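Local coordinates for putative endonuclease/exonuclease/phosphatase family protein (Bacteroides vulgatus ATCC 8482, PDB 3G6S), which probably hydrolyses phosphodiester or phosphate ester bonds, as a member of the DNase I-like endonuclease/exonuclease/phosphatase family, at residues W6-I11 with N252-D257. Sequence-based numbering, arbitrary orientation.
Sequences WATFNI and NPQLAD
The Phe-9 ring lies beside the Pro-253 ring, both side chains pointing the same way. Pro-253 CG sits 4.3 Å above the aromatic plane on one face, shifted toward the rim, while Pro-253 CB approaches Phe-9 CD1 obliquely at 3.5 Å and Pro-253 CD packs on Phe-9 CE1. Chi1 (-177°) sets Phe-9 CG anti to the backbone N, beside the carbonyl carbon. The Trp-6 indole leads away from 252-257, its CB alone coming near Ala-256 O (3.8 Å), and packs on Ile-41, Val-168 and Thr-170. Ala-7 and Leu-255 form a non-hydrogen-bonded antiparallel pair, Ala-7 CB touching Leu-255 CD2 at 3.5 Å. On the opposite face of the sheet Thr-8 CG2 meets Gln-254 CB at 3.8 Å, and Thr-8 OG1 turns to Gln-45 NE2. Trp-6 and Ala-256 exchange 2.9 Å hydrogen bonds, Trp-6 N to Ala-256 O and Ala-256 N to Trp-6 O. Gln-254 N gives a nearly straight bond (168°) to Thr-8 O; the return bond from Thr-8 N to Gln-254 O is weak. Between these pairs Ala-7 CA meets Gln-254 O and Leu-255 CA meets Trp-6 O; Pro-253 CA meets Thr-8 O just beyond. Asn-10 ND2 hydrogen-bonds to Glu-46 OE1 and Asp-172 OD2, Asn-252 ND2 to Glu-242 OE1. As in DNase I-like enzymes, Asn-10, Glu-46 and His-251 probably belong to the active site, where this pairing joins the chain's first and last strands. Within one sheet of the sandwich, parallel strand 41-45 flanks 2-10, antiparallel 233-239 flanks 254-260, and Thr-8 packs against strand 167-172 of the other sheet.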
# COMPACT_ATOMS: atom_id res chain seq x y z
N TRP A 6 -10.74 0.98 -0.51
CA TRP A 6 -9.29 1.01 -0.61
C TRP A 6 -8.66 -0.26 -0.04
O TRP A 6 -9.28 -0.95 0.78
CB TRP A 6 -8.80 2.22 0.17
CG TRP A 6 -7.65 2.96 -0.46
CD1 TRP A 6 -6.34 2.58 -0.50
CD2 TRP A 6 -7.72 4.24 -1.09
NE1 TRP A 6 -5.58 3.55 -1.12
CE2 TRP A 6 -6.41 4.58 -1.51
CE3 TRP A 6 -8.77 5.13 -1.37
CZ2 TRP A 6 -6.12 5.78 -2.16
CZ3 TRP A 6 -8.48 6.32 -2.02
CH2 TRP A 6 -7.16 6.63 -2.41
N ALA A 7 -7.44 -0.56 -0.46
CA ALA A 7 -6.74 -1.73 0.05
C ALA A 7 -5.23 -1.68 -0.13
O ALA A 7 -4.72 -1.22 -1.15
CB ALA A 7 -7.29 -2.99 -0.62
N THR A 8 -4.51 -2.13 0.89
CA THR A 8 -3.05 -2.19 0.85
C THR A 8 -2.71 -3.68 0.95
O THR A 8 -3.26 -4.39 1.79
CB THR A 8 -2.38 -1.43 2.02
OG1 THR A 8 -0.96 -1.55 1.92
CG2 THR A 8 -2.84 -1.98 3.37
N PHE A 9 -1.80 -4.14 0.09
CA PHE A 9 -1.46 -5.55 0.09
C PHE A 9 -0.06 -5.89 -0.43
O PHE A 9 0.31 -5.53 -1.55
CB PHE A 9 -2.52 -6.30 -0.72
CG PHE A 9 -2.34 -7.78 -0.74
CD1 PHE A 9 -1.99 -8.46 0.41
CD2 PHE A 9 -2.57 -8.50 -1.91
CE1 PHE A 9 -1.85 -9.85 0.41
CE2 PHE A 9 -2.44 -9.89 -1.93
CZ PHE A 9 -2.08 -10.57 -0.77
N ASN A 10 0.71 -6.59 0.40
CA ASN A 10 2.06 -7.03 0.04
C ASN A 10 1.83 -8.41 -0.58
O ASN A 10 1.34 -9.32 0.08
CB ASN A 10 2.93 -7.16 1.30
CG ASN A 10 4.40 -7.48 0.97
OD1 ASN A 10 4.70 -8.23 0.04
ND2 ASN A 10 5.31 -6.93 1.77
N ILE A 11 2.20 -8.57 -1.84
CA ILE A 11 1.97 -9.85 -2.50
C ILE A 11 3.13 -10.84 -2.45
O ILE A 11 3.00 -11.95 -2.96
CB ILE A 11 1.59 -9.63 -3.97
CG1 ILE A 11 2.74 -8.98 -4.72
CG2 ILE A 11 0.37 -8.72 -4.05
CD1 ILE A 11 2.49 -8.88 -6.20
N ASN A 252 -1.41 -10.48 4.91
CA ASN A 252 -2.86 -10.40 4.83
C ASN A 252 -3.21 -8.99 4.35
O ASN A 252 -2.68 -8.01 4.85
CB ASN A 252 -3.51 -10.64 6.19
CG ASN A 252 -3.75 -12.12 6.48
OD1 ASN A 252 -3.75 -12.96 5.57
ND2 ASN A 252 -3.99 -12.44 7.75
N PRO A 253 -4.08 -8.87 3.35
CA PRO A 253 -4.47 -7.55 2.84
C PRO A 253 -5.36 -6.83 3.85
O PRO A 253 -6.03 -7.47 4.67
CB PRO A 253 -5.23 -7.88 1.57
CG PRO A 253 -5.93 -9.17 1.96
CD PRO A 253 -4.83 -9.94 2.66
N GLN A 254 -5.36 -5.50 3.80
CA GLN A 254 -6.20 -4.72 4.70
C GLN A 254 -7.17 -3.88 3.88
O GLN A 254 -6.75 -2.94 3.19
CB GLN A 254 -5.36 -3.78 5.58
CG GLN A 254 -6.14 -3.26 6.78
CD GLN A 254 -5.58 -1.97 7.38
OE1 GLN A 254 -4.37 -1.78 7.48
NE2 GLN A 254 -6.48 -1.08 7.78
N LEU A 255 -8.46 -4.21 3.93
CA LEU A 255 -9.45 -3.44 3.18
C LEU A 255 -10.01 -2.30 4.01
O LEU A 255 -10.01 -2.35 5.24
CB LEU A 255 -10.59 -4.33 2.69
CG LEU A 255 -10.22 -5.66 2.02
CD1 LEU A 255 -11.43 -6.20 1.26
CD2 LEU A 255 -9.06 -5.47 1.07
N ALA A 256 -10.50 -1.26 3.35
CA ALA A 256 -11.07 -0.13 4.06
C ALA A 256 -12.14 0.56 3.23
O ALA A 256 -11.88 1.00 2.11
CB ALA A 256 -9.98 0.87 4.42
N ASP A 257 -13.35 0.62 3.76
CA ASP A 257 -14.42 1.29 3.05
C ASP A 257 -14.39 2.74 3.47
O ASP A 257 -14.67 3.08 4.62
CB ASP A 257 -15.77 0.65 3.36
CG ASP A 257 -16.06 -0.53 2.46
OD1 ASP A 257 -15.98 -0.33 1.22
OD2 ASP A 257 -16.35 -1.64 2.96